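Local coordinates for STM4351 (Salmonella enterica, PDB 2Y7I), which binds arginine with high specificity in the periplasm as a solute-binding protein of family 3, at residues A162-W167 / Y174-E179; Q128-A133 / A181-Y186; V29-D34 / P217-M222; S56-L61 / Q81-S86. One frame throughout, in Å; residues are numbered along the deposited sequence. Where two conformers were deposited one is given.

Interaction 1 (A162-W167 / Y174-E179)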
loop_
_atom_site.group_PDB
_atom_site.type_symbol
_atom_site.label_atom_id
_atom_site.label_comp_id
_atom_site.label_asym_id
_atom_site.label_seq_id
_atom_site.Cartn_x
_atom_site.Cartn_y
_atom_site.Cartn_z
ATOM N N ALA A 162 8.600 6.314 15.352
ATOM C CA ALA A 162 9.478 6.459 14.187
ATOM C C ALA A 162 10.358 7.703 14.289
ATOM O O ALA A 162 11.560 7.656 13.987
ATOM C CB ALA A 162 8.653 6.476 12.869
ATOM N N ALA A 163 9.760 8.808 14.721
ATOM C CA ALA A 163 10.469 10.081 14.815
ATOM C C ALA A 163 11.512 10.036 15.926
ATOM O O ALA A 163 12.661 10.430 15.724
ATOM C CB ALA A 163 9.487 11.219 15.045
ATOM N N ILE A 164 11.108 9.530 17.087
ATOM C CA ILE A 164 12.013 9.399 18.238
ATOM C C ILE A 164 13.140 8.423 17.893
ATOM O O ILE A 164 14.329 8.700 18.137
ATOM C CB ILE A 164 11.241 8.931 19.505
ATOM C CG1 ILE A 164 10.155 9.943 19.963
ATOM C CG2 ILE A 164 12.193 8.503 20.636
ATOM C CD1 ILE A 164 10.525 11.391 19.919
ATOM N N GLY A 165 12.763 7.289 17.303
ATOM C CA GLY A 165 13.722 6.271 16.872
ATOM C C GLY A 165 14.768 6.852 15.947
ATOM O O GLY A 165 15.971 6.577 16.088
ATOM N N LYS A 166 14.318 7.674 14.999
ATOM C CA LYS A 166 15.235 8.318 14.062
ATOM C C LYS A 166 16.237 9.231 14.784
ATOM O O LYS A 166 17.438 9.168 14.530
ATOM C CB LYS A 166 14.446 9.072 12.979
ATOM C CG LYS A 166 15.282 9.916 12.041
ATOM C CD LYS A 166 15.787 9.107 10.849
ATOM C CE LYS A 166 15.964 10.006 9.624
ATOM N NZ LYS A 166 17.234 10.789 9.701
ATOM N N TRP A 167 15.738 10.062 15.695
ATOM C CA TRP A 167 16.584 10.978 16.465
ATOM C C TRP A 167 17.631 10.202 17.258
ATOM O O TRP A 167 18.789 10.635 17.375
ATOM C CB TRP A 167 15.717 11.835 17.405
ATOM C CG TRP A 167 16.510 12.847 18.211
ATOM C CD1 TRP A 167 16.992 14.055 17.776
ATOM C CD2 TRP A 167 16.930 12.715 19.574
ATOM N NE1 TRP A 167 17.682 14.682 18.786
ATOM C CE2 TRP A 167 17.648 13.888 19.906
ATOM C CE3 TRP A 167 16.755 11.722 20.555
ATOM C CZ2 TRP A 167 18.206 14.094 21.175
ATOM C CZ3 TRP A 167 17.305 11.929 21.823
ATOM C CH2 TRP A 167 18.024 13.111 22.118
ATOM N N TYR A 174 20.682 8.350 25.015
ATOM C CA TYR A 174 19.250 8.402 25.263
ATOM C C TYR A 174 18.617 7.081 24.838
ATOM O O TYR A 174 19.269 6.283 24.170
ATOM C CB TYR A 174 18.650 9.611 24.520
ATOM C CG TYR A 174 19.270 10.893 25.041
ATOM C CD1 TYR A 174 20.509 11.334 24.566
ATOM C CD2 TYR A 174 18.657 11.618 26.058
ATOM C CE1 TYR A 174 21.100 12.494 25.070
ATOM C CE2 TYR A 174 19.237 12.771 26.569
ATOM C CZ TYR A 174 20.456 13.199 26.077
ATOM O OH TYR A 174 21.029 14.339 26.592
ATOM N N ALA A 175 17.369 6.839 25.243
ATOM C CA ALA A 175 16.671 5.596 24.884
ATOM C C ALA A 175 15.174 5.789 24.957
ATOM O O ALA A 175 14.682 6.629 25.716
ATOM C CB ALA A 175 17.090 4.430 25.795
ATOM N N ILE A 176 14.457 4.998 24.161
ATOM C CA ILE A 176 13.015 4.929 24.245
ATOM C C ILE A 176 12.659 4.319 25.607
ATOM O O ILE A 176 13.184 3.262 25.991
ATOM C CB ILE A 176 12.402 4.085 23.091
ATOM C CG1 ILE A 176 12.494 4.835 21.752
ATOM C CG2 ILE A 176 10.925 3.737 23.397
ATOM C CD1 ILE A 176 12.147 3.959 20.511
ATOM N N MET A 177 11.771 4.999 26.321
ATOM C CA MET A 177 11.320 4.573 27.634
ATOM C C MET A 177 10.465 3.318 27.521
ATOM O O MET A 177 9.750 3.131 26.532
ATOM C CB MET A 177 10.569 5.718 28.313
ATOM C CG MET A 177 10.379 5.547 29.809
ATOM S SD MET A 177 9.486 6.932 30.568
ATOM C CE MET A 177 7.820 6.545 30.017
ATOM N N ASP A 178 10.553 2.448 28.526
ATOM C CA ASP A 178 9.854 1.165 28.461
ATOM C C ASP A 178 8.333 1.297 28.280
ATOM O O ASP A 178 7.757 0.625 27.413
ATOM C CB ASP A 178 10.205 0.265 29.647
ATOM C CG ASP A 178 11.581 -0.384 29.501
ATOM O OD1 ASP A 178 12.093 -0.428 28.362
ATOM O OD2 ASP A 178 12.149 -0.852 30.518
ATOM N N GLU A 179 7.688 2.145 29.076
ATOM C CA GLU A 179 6.237 2.279 28.968
ATOM C C GLU A 179 5.883 3.158 27.777
ATOM O O GLU A 179 6.325 4.302 27.698
ATOM C CB GLU A 179 5.602 2.846 30.249
ATOM C CG GLU A 179 4.064 2.876 30.166
ATOM C CD GLU A 179 3.369 3.437 31.390
ATOM O OE1 GLU A 179 4.040 3.879 32.354
ATOM O OE2 GLU A 179 2.120 3.446 31.382
#
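Helix 161-168 packs against the edge strand 174-176 of the five-stranded mixed sheet through two pairs of side chains, Trp167 with Tyr174 and Ile164 with Ile176. The aromatic pair is T-shaped: the six-membered ring of Trp167 turns its edge to the face of Tyr174, with centroids 5.3 Å apart and planes at 64°. Trp167 CH2 lies over that face, displaced toward its rim and 3.9 Å from Tyr174 CD1, while Trp167 CZ3 reaches back to Tyr174 CB at 3.8 Å. The indole is carried to the strand because its CG stands anti to the backbone N (chi1 -178°), which swings the benzo end across. Helix and strand belong to the lobe of the periplasmic binding protein fold that is built on this sheet, and a short loop brings the chain from one to the other. One turn earlier on the helix, the CG2 branch of Ile164 meets CG1 of Ile176 at 3.8 Å, and both isoleucines also rest on Val96 of the neighbouring strand 95-100. Trp167 also stacks with Phe146 of helix 142-150 and touches Leu149, while Lys150 of the same helix touches the side chains of both Trp167 and Tyr174.

Interaction 2 (Q128-A133 / A181-Y186)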
loop_
_atom_site.group_PDB
_atom_site.type_symbol
_atom_site.label_atom_id
_atom_site.label_comp_id
_atom_site.label_asym_id
_atom_site.label_seq_id
_atom_site.Cartn_x
_atom_site.Cartn_y
_atom_site.Cartn_z
ATOM N N GLN A 128 -1.734 15.745 28.531
ATOM C CA GLN A 128 -2.574 16.681 29.289
ATOM C C GLN A 128 -3.737 15.979 29.971
ATOM O O GLN A 128 -4.102 16.328 31.093
ATOM C CB GLN A 128 -3.084 17.822 28.389
ATOM C CG GLN A 128 -2.021 18.893 28.143
ATOM C CD GLN A 128 -2.417 19.946 27.110
ATOM O OE1 GLN A 128 -1.638 20.863 26.821
ATOM N NE2 GLN A 128 -3.606 19.811 26.538
ATOM N N ASP A 129 -4.316 14.991 29.289
ATOM C CA ASP A 129 -5.504 14.309 29.795
ATOM C C ASP A 129 -5.191 13.163 30.726
ATOM O O ASP A 129 -5.841 13.017 31.766
ATOM C CB ASP A 129 -6.344 13.763 28.649
ATOM C CG ASP A 129 -7.014 14.847 27.849
ATOM O OD1 ASP A 129 -6.997 16.015 28.283
ATOM O OD2 ASP A 129 -7.553 14.525 26.774
ATOM N N LYS A 130 -4.208 12.350 30.338
ATOM C CA LYS A 130 -4.002 11.040 30.942
ATOM C C LYS A 130 -2.745 10.922 31.799
ATOM O O LYS A 130 -2.560 9.919 32.479
ATOM C CB LYS A 130 -4.023 9.945 29.862
ATOM C CG LYS A 130 -5.326 9.888 29.035
ATOM C CD LYS A 130 -6.524 9.634 29.917
ATOM C CE LYS A 130 -7.772 9.317 29.118
ATOM N NZ LYS A 130 -8.902 9.118 30.059
ATOM N N GLN A 131 -1.896 11.943 31.781
ATOM C CA GLN A 131 -0.688 11.922 32.593
ATOM C C GLN A 131 -0.478 13.260 33.288
ATOM O O GLN A 131 0.551 13.916 33.112
ATOM C CB GLN A 131 0.539 11.546 31.751
ATOM C CG GLN A 131 0.466 10.183 31.070
ATOM C CD GLN A 131 0.480 9.011 32.035
ATOM O OE1 GLN A 131 0.830 9.147 33.217
ATOM N NE2 GLN A 131 0.125 7.840 31.526
ATOM N N GLN A 132 -1.442 13.631 34.123
ATOM C CA GLN A 132 -1.491 14.972 34.690
ATOM C C GLN A 132 -0.436 15.288 35.748
ATOM O O GLN A 132 -0.239 16.454 36.084
ATOM C CB GLN A 132 -2.896 15.275 35.207
ATOM C CG GLN A 132 -3.938 15.164 34.101
ATOM C CD GLN A 132 -5.309 15.642 34.519
ATOM O OE1 GLN A 132 -5.565 15.874 35.697
ATOM N NE2 GLN A 132 -6.198 15.808 33.543
ATOM N N ALA A 133 0.240 14.261 36.265
ATOM C CA ALA A 133 1.317 14.466 37.233
ATOM C C ALA A 133 2.631 14.845 36.536
ATOM O O ALA A 133 3.617 15.190 37.197
ATOM C CB ALA A 133 1.498 13.226 38.113
ATOM N N ALA A 181 2.639 4.682 25.122
ATOM C CA ALA A 181 1.252 5.152 25.183
ATOM C C ALA A 181 0.530 4.698 23.927
ATOM O O ALA A 181 0.983 4.966 22.812
ATOM C CB ALA A 181 1.200 6.665 25.302
ATOM N N SER A 182 -0.592 4.014 24.116
ATOM C CA SER A 182 -1.324 3.417 23.006
ATOM C C SER A 182 -2.824 3.684 23.068
ATOM O O SER A 182 -3.547 3.344 22.121
ATOM C CB SER A 182 -1.069 1.905 22.957
ATOM O OG SER A 182 0.201 1.625 22.390
ATOM N N ASP A 183 -3.276 4.288 24.172
ATOM C CA ASP A 183 -4.715 4.518 24.444
ATOM C C ASP A 183 -5.483 4.825 23.150
ATOM O O ASP A 183 -5.205 5.837 22.500
ATOM C CB ASP A 183 -4.878 5.651 25.474
ATOM C CG ASP A 183 -6.332 5.873 25.911
ATOM O OD1 ASP A 183 -7.274 5.548 25.152
ATOM O OD2 ASP A 183 -6.536 6.399 27.025
ATOM N N PRO A 184 -6.429 3.945 22.757
ATOM C CA PRO A 184 -7.073 4.144 21.450
ATOM C C PRO A 184 -8.058 5.322 21.375
ATOM O O PRO A 184 -8.568 5.621 20.300
ATOM C CB PRO A 184 -7.775 2.806 21.191
ATOM C CG PRO A 184 -8.010 2.232 22.548
ATOM C CD PRO A 184 -6.843 2.671 23.386
ATOM N N ASP A 185 -8.328 5.974 22.501
ATOM C CA ASP A 185 -9.030 7.262 22.492
ATOM C C ASP A 185 -8.139 8.353 21.887
ATOM O O ASP A 185 -8.637 9.400 21.456
ATOM C CB ASP A 185 -9.452 7.668 23.910
ATOM C CG ASP A 185 -10.620 6.862 24.433
ATOM O OD1 ASP A 185 -11.364 6.261 23.626
ATOM O OD2 ASP A 185 -10.798 6.830 25.667
ATOM N N TYR A 186 -6.827 8.087 21.839
ATOM C CA TYR A 186 -5.821 9.063 21.418
ATOM C C TYR A 186 -4.987 8.604 20.222
ATOM O O TYR A 186 -4.602 9.415 19.383
ATOM C CB TYR A 186 -4.900 9.417 22.606
ATOM C CG TYR A 186 -5.663 10.068 23.737
ATOM C CD1 TYR A 186 -6.305 9.300 24.704
ATOM C CD2 TYR A 186 -5.780 11.459 23.813
ATOM C CE1 TYR A 186 -7.044 9.889 25.726
ATOM C CE2 TYR A 186 -6.506 12.057 24.841
ATOM C CZ TYR A 186 -7.134 11.264 25.791
ATOM O OH TYR A 186 -7.861 11.855 26.797
#
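The ring of Tyr186 meets helix 122-130 at its edge: the Asp129 carboxylate oxygen OD2 lies in the ring plane by the hydroxyl and CE2, and CE of Lys130 comes in near that plane beside CE1. The carboxylate and ring planes are turned 64° from each other. This contact joins the C-terminal end of helix 122-130 to the loop between strands 174-176 and 194-195, a loop that contains an Asx turn, in which Asp183 OD1 accepts from the backbone N of Asp185 at 2.9 Å. A backbone bond from Tyr186 N to Asp183 O follows in the same turn.

The phenol OH donates to Asp129 OD2 over 2.7 Å, meeting that oxygen on its anti side and 16° out of the carboxylate plane. A long, weak ion pair links the same oxygen to Arg125 one turn back in the helix, and the Tyr186 side chain also touches Arg125. Lys130 bends at chi2 (-60°), which brings its chain to the CE1 and OH edge of the ring, with CG 3.7 Å from Tyr186 CE1 and CE 3.4 Å from Tyr186 OH. Any attraction between Lys130 and the acidic side chains of the loop acts at longer range and is probably weak: CE, not the ammonium nitrogen, is the part nearest Asp183 OD2 (3.8 Å), and Lys130 NZ stands 4.7 Å from that oxygen and 5.3 Å from Asp185 OD2.

Interaction 3 (V29-D34 / P217-M222)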
loop_
_atom_site.group_PDB
_atom_site.type_symbol
_atom_site.label_atom_id
_atom_site.label_comp_id
_atom_site.label_asym_id
_atom_site.label_seq_id
_atom_site.Cartn_x
_atom_site.Cartn_y
_atom_site.Cartn_z
ATOM N N VAL A 29 12.144 16.765 2.537
ATOM C CA VAL A 29 12.262 15.358 2.152
ATOM C C VAL A 29 11.591 14.480 3.207
ATOM O O VAL A 29 11.294 14.933 4.309
ATOM C CB VAL A 29 13.766 14.915 1.981
ATOM C CG1 VAL A 29 14.425 15.613 0.799
ATOM C CG2 VAL A 29 14.563 15.167 3.266
ATOM N N GLY A 30 11.352 13.219 2.875
ATOM C CA GLY A 30 10.781 12.306 3.843
ATOM C C GLY A 30 9.721 11.390 3.265
ATOM O O GLY A 30 9.374 11.481 2.080
ATOM N N PHE A 31 9.193 10.520 4.122
ATOM C CA PHE A 31 8.148 9.594 3.715
ATOM C C PHE A 31 6.938 10.335 3.150
ATOM O O PHE A 31 6.469 10.010 2.055
ATOM C CB PHE A 31 7.729 8.703 4.875
ATOM C CG PHE A 31 6.622 7.746 4.528
ATOM C CD1 PHE A 31 6.874 6.619 3.756
ATOM C CD2 PHE A 31 5.329 7.968 4.995
ATOM C CE1 PHE A 31 5.848 5.717 3.448
ATOM C CE2 PHE A 31 4.300 7.073 4.698
ATOM C CZ PHE A 31 4.565 5.958 3.915
ATOM N N ASP A 32 6.453 11.341 3.886
ATOM C CA ASP A 32 5.257 12.090 3.454
ATOM C C ASP A 32 5.469 12.818 2.139
ATOM O O ASP A 32 4.536 12.960 1.354
ATOM C CB ASP A 32 4.830 13.121 4.497
ATOM C CG ASP A 32 4.074 12.517 5.653
ATOM O OD1 ASP A 32 3.679 11.325 5.598
ATOM O OD2 ASP A 32 3.857 13.253 6.636
ATOM N N ILE A 33 6.688 13.298 1.918
ATOM C CA ILE A 33 7.025 14.015 0.688
ATOM C C ILE A 33 6.990 13.054 -0.503
ATOM O O ILE A 33 6.493 13.402 -1.570
ATOM C CB ILE A 33 8.406 14.714 0.766
ATOM C CG1 ILE A 33 8.538 15.572 2.044
ATOM C CG2 ILE A 33 8.678 15.534 -0.510
ATOM C CD1 ILE A 33 7.379 16.548 2.319
ATOM N N ASP A 34 7.523 11.852 -0.311
ATOM C CA ASP A 34 7.497 10.817 -1.360
ATOM C C ASP A 34 6.073 10.407 -1.701
ATOM O O ASP A 34 5.723 10.272 -2.882
ATOM C CB ASP A 34 8.340 9.601 -0.960
ATOM C CG ASP A 34 9.831 9.866 -1.100
ATOM O OD1 ASP A 34 10.202 11.000 -1.464
ATOM O OD2 ASP A 34 10.634 8.954 -0.844
ATOM N N PRO A 217 4.402 -1.284 -6.070
ATOM C CA PRO A 217 5.627 -1.769 -5.418
ATOM C C PRO A 217 6.435 -0.608 -4.820
ATOM O O PRO A 217 7.068 -0.771 -3.774
ATOM C CB PRO A 217 6.394 -2.432 -6.559
ATOM C CG PRO A 217 5.355 -2.768 -7.580
ATOM C CD PRO A 217 4.309 -1.709 -7.478
ATOM N N GLU A 218 6.379 0.558 -5.471
ATOM C CA GLU A 218 7.093 1.768 -5.021
ATOM C C GLU A 218 6.707 2.228 -3.623
ATOM O O GLU A 218 7.539 2.758 -2.883
ATOM C CB GLU A 218 6.878 2.930 -5.998
ATOM C CG GLU A 218 7.595 2.775 -7.340
ATOM C CD GLU A 218 6.786 1.998 -8.380
ATOM O OE1 GLU A 218 5.702 1.472 -8.050
ATOM O OE2 GLU A 218 7.240 1.909 -9.539
ATOM N N TYR A 219 5.447 2.015 -3.262
ATOM C CA TYR A 219 4.941 2.442 -1.968
ATOM C C TYR A 219 5.494 1.541 -0.861
ATOM O O TYR A 219 5.817 2.019 0.223
ATOM C CB TYR A 219 3.412 2.495 -2.020
ATOM C CG TYR A 219 2.695 2.702 -0.713
ATOM C CD1 TYR A 219 2.714 3.934 -0.052
ATOM C CD2 TYR A 219 1.961 1.664 -0.152
ATOM C CE1 TYR A 219 2.033 4.102 1.152
ATOM C CE2 TYR A 219 1.286 1.820 1.025
ATOM C CZ TYR A 219 1.321 3.031 1.678
ATOM O OH TYR A 219 0.631 3.137 2.859
ATOM N N ALA A 220 5.664 0.252 -1.163
ATOM C CA ALA A 220 6.342 -0.673 -0.248
ATOM C C ALA A 220 7.810 -0.263 -0.078
ATOM O O ALA A 220 8.351 -0.294 1.033
ATOM C CB ALA A 220 6.229 -2.104 -0.741
ATOM N N GLN A 221 8.436 0.148 -1.182
ATOM C CA GLN A 221 9.825 0.618 -1.153
ATOM C C GLN A 221 10.001 1.925 -0.365
ATOM O O GLN A 221 11.022 2.106 0.298
ATOM C CB GLN A 221 10.390 0.747 -2.574
ATOM C CG GLN A 221 10.460 -0.578 -3.332
ATOM C CD GLN A 221 10.507 -0.397 -4.843
ATOM O OE1 GLN A 221 10.497 0.731 -5.353
ATOM N NE2 GLN A 221 10.547 -1.511 -5.570
ATOM N N MET A 222 9.011 2.822 -0.424
ATOM C CA MET A 222 9.029 4.056 0.389
ATOM C C MET A 222 9.069 3.750 1.886
ATOM O O MET A 222 9.794 4.398 2.644
ATOM C CB MET A 222 7.807 4.930 0.098
ATOM C CG MET A 222 7.813 5.625 -1.246
ATOM S SD MET A 222 6.239 6.482 -1.467
ATOM C CE MET A 222 6.288 6.847 -3.215
#
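Met222 and Phe31 bury the most surface where the first turn of helix 31-42 meets helix 217-227, and Asp34 follows. In this periplasmic binding protein fold the contact packs the helix nearest the C terminus on one near the start of the chain. The methionine side chain, extended beyond CG, runs along the helix 31-42 surface: its SD sits 3.8 Å from Asp34 CB, and its terminal CE ends 3.5 Å from Asp34 O. Phe31 crosses it at about a right angle. With CG anti to the backbone N (chi1 178°), the phenyl ring extends toward helix 217-227, so that CE1 lies 4.0 Å from Met222 CB while CD1 approaches Met222 O, which is near the ring plane, at 3.8 Å. Phe31 CZ also meets Tyr219 CE1 at 4.2 Å, and Phe31 and Phe227 pair edge-to-face. Tyr219 carries the packing on to the dimer partner, touching Lys214 of the second subunit. Since no hydrogen bond crosses between the two segments, they meet by van der Waals contact, including methyl and ring carbons set against backbone carbonyl oxygens; Asp34 OD2 is hydrogen-bonded to Trp226 NE1, one turn further along helix 217-227, adding a polar tie between the same two helices.

Interaction 4 (S56-L61 / Q81-S86)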
loop_
_atom_site.group_PDB
_atom_site.type_symbol
_atom_site.label_atom_id
_atom_site.label_comp_id
_atom_site.label_asym_id
_atom_site.label_seq_id
_atom_site.Cartn_x
_atom_site.Cartn_y
_atom_site.Cartn_z
ATOM N N SER A 56 -0.277 25.207 13.197
ATOM C CA SER A 56 -0.842 26.239 12.319
ATOM C C SER A 56 -1.392 25.664 11.011
ATOM O O SER A 56 -1.960 26.402 10.200
ATOM C CB SER A 56 0.205 27.314 11.994
ATOM O OG SER A 56 1.147 26.817 11.051
ATOM N N LEU A 57 -1.231 24.357 10.818
ATOM C CA LEU A 57 -1.530 23.740 9.521
ATOM C C LEU A 57 -3.021 23.654 9.238
ATOM O O LEU A 57 -3.471 24.044 8.158
ATOM C CB LEU A 57 -0.888 22.358 9.413
ATOM C CG LEU A 57 0.635 22.304 9.235
ATOM C CD1 LEU A 57 1.100 20.865 9.359
ATOM C CD2 LEU A 57 1.084 22.930 7.900
ATOM N N ILE A 58 -3.777 23.116 10.192
ATOM C CA ILE A 58 -5.233 23.057 10.021
ATOM C C ILE A 58 -5.878 24.448 9.852
ATOM O O ILE A 58 -6.653 24.642 8.917
ATOM C CB ILE A 58 -5.913 22.168 11.085
ATOM C CG1 ILE A 58 -5.679 20.696 10.714
ATOM C CG2 ILE A 58 -7.428 22.455 11.178
ATOM C CD1 ILE A 58 -5.952 19.721 11.838
ATOM N N PRO A 59 -5.548 25.423 10.739
ATOM C CA PRO A 59 -6.050 26.787 10.556
ATOM C C PRO A 59 -5.720 27.424 9.201
ATOM O O PRO A 59 -6.594 28.048 8.591
ATOM C CB PRO A 59 -5.377 27.564 11.689
ATOM C CG PRO A 59 -5.179 26.563 12.749
ATOM C CD PRO A 59 -4.912 25.251 12.061
ATOM N N SER A 60 -4.486 27.254 8.727
ATOM C CA SER A 60 -4.086 27.786 7.424
ATOM C C SER A 60 -4.814 27.093 6.275
ATOM O O SER A 60 -5.175 27.735 5.295
ATOM C CB SER A 60 -2.570 27.674 7.234
ATOM O OG SER A 60 -1.883 28.535 8.120
ATOM N N LEU A 61 -5.009 25.779 6.397
ATOM C CA LEU A 61 -5.793 25.015 5.421
ATOM C C LEU A 61 -7.209 25.575 5.307
ATOM O O LEU A 61 -7.716 25.814 4.195
ATOM C CB LEU A 61 -5.838 23.527 5.821
ATOM C CG LEU A 61 -6.612 22.536 4.937
ATOM C CD1 LEU A 61 -6.136 22.550 3.469
ATOM C CD2 LEU A 61 -6.512 21.135 5.515
ATOM N N GLN A 81 -13.624 17.119 12.702
ATOM C CA GLN A 81 -14.614 18.199 12.821
ATOM C C GLN A 81 -14.178 19.452 12.057
ATOM O O GLN A 81 -15.008 20.299 11.717
ATOM C CB GLN A 81 -14.835 18.593 14.287
ATOM C CG GLN A 81 -15.250 17.471 15.242
ATOM C CD GLN A 81 -15.468 17.964 16.671
ATOM O OE1 GLN A 81 -14.651 18.711 17.218
ATOM N NE2 GLN A 81 -16.579 17.549 17.280
ATOM N N GLN A 82 -12.878 19.562 11.791
ATOM C CA GLN A 82 -12.292 20.774 11.219
ATOM C C GLN A 82 -11.955 20.638 9.744
ATOM O O GLN A 82 -12.025 21.615 9.000
ATOM C CB GLN A 82 -11.020 21.150 11.983
ATOM C CG GLN A 82 -11.197 21.169 13.486
ATOM C CD GLN A 82 -9.915 21.488 14.216
ATOM O OE1 GLN A 82 -8.846 20.979 13.873
ATOM N NE2 GLN A 82 -10.014 22.329 15.240
ATOM N N VAL A 83 -11.560 19.433 9.336
ATOM C CA VAL A 83 -11.093 19.181 7.963
ATOM C C VAL A 83 -11.642 17.856 7.424
ATOM O O VAL A 83 -12.169 17.048 8.183
ATOM C CB VAL A 83 -9.537 19.109 7.877
ATOM C CG1 VAL A 83 -8.885 20.400 8.353
ATOM C CG2 VAL A 83 -8.998 17.914 8.660
ATOM N N SER A 84 -11.478 17.637 6.124
ATOM C CA SER A 84 -11.766 16.344 5.511
ATOM C C SER A 84 -10.461 15.577 5.305
ATOM O O SER A 84 -9.497 16.125 4.771
ATOM C CB SER A 84 -12.468 16.536 4.172
ATOM O OG SER A 84 -13.748 17.101 4.356
ATOM N N PHE A 85 -10.423 14.317 5.735
ATOM C CA PHE A 85 -9.262 13.470 5.474
ATOM C C PHE A 85 -9.479 12.487 4.329
ATOM O O PHE A 85 -10.595 12.027 4.085
ATOM C CB PHE A 85 -8.876 12.667 6.710
ATOM C CG PHE A 85 -8.186 13.474 7.783
ATOM C CD1 PHE A 85 -6.838 13.809 7.669
ATOM C CD2 PHE A 85 -8.877 13.859 8.926
ATOM C CE1 PHE A 85 -6.186 14.536 8.676
ATOM C CE2 PHE A 85 -8.239 14.581 9.936
ATOM C CZ PHE A 85 -6.892 14.920 9.808
ATOM N N SER A 86 -8.382 12.176 3.646
ATOM C CA SER A 86 -8.302 11.038 2.755
ATOM C C SER A 86 -8.412 9.742 3.555
ATOM O O SER A 86 -8.426 9.748 4.791
ATOM C CB SER A 86 -6.959 11.032 2.025
ATOM O OG SER A 86 -5.890 10.836 2.948
#
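The helix 57-62 backbone comes within 7.3 Å of the chain leading into strand 84-85, measured between the CA atoms of Ile58 and Val83, and no hydrogen bond joins the two segments. Ile58 and Leu61, one turn apart on the same side of the helix, both direct their side chains at Val83. Their common target is its CG1 methyl: Ile58 CG2 and Leu61 CD2 each approach Val83 CG1 to 3.8 Å, and CG1 of Ile58 lies 4.0 Å from the same methyl. Both leucine and isoleucine cross the valine at about a right angle. The valine offers this methyl because CG1 stands anti to its carbonyl carbon (chi1 -59°); the other branch, CG2, lies over one face of the Phe85 ring, offset toward the rim, so the two methyls serve different neighbours.

Gln82 supplies the outer part of the contact. In one of its two modelled conformers the side chain, extended beyond CG, crosses Ile58 at about a right angle and sets OE1 3.4 Å from Ile58 CG2, a contact that is therefore tentative. The carbonyl oxygen of Gln82 accepts a hydrogen bond from Arg62 and that of Leu61 from Arg196. Ala194 of strand 194-195, the antiparallel partner of strand 84-85, touches Leu61, Val83 and Phe85 alike. Such packing of a helix on a small two-stranded antiparallel sheet forms part of the lobe of this periplasmic binding protein that also carries the zinc ligand Asp67, whose side chain is about 6 Å from that of Leu61.

How the interactions relate
From the N terminus, residues 29-34 come first but meet their partner, 217-222, only near the C terminus, so interaction 3 closes a loop that holds all the others. Inside it, interaction 4 closes early, joining 56-61 to 81-86. Next, 128-133 opens interaction 2, whose partner 181-186 follows later; interaction 1, from 162-167 to 174-179, is nested within that loop and its last segment nearly adjoins 181-186. Interaction 4 thus stands in series with both 2 and 1, and no contacts cross. Interactions 1 and 2 tie helices to the edge strand of the five-stranded sheet and to the loop after it. Interaction 3 joins helix to helix, and interaction 4 joins helix 57-62 to the residues leading into strand 84-85.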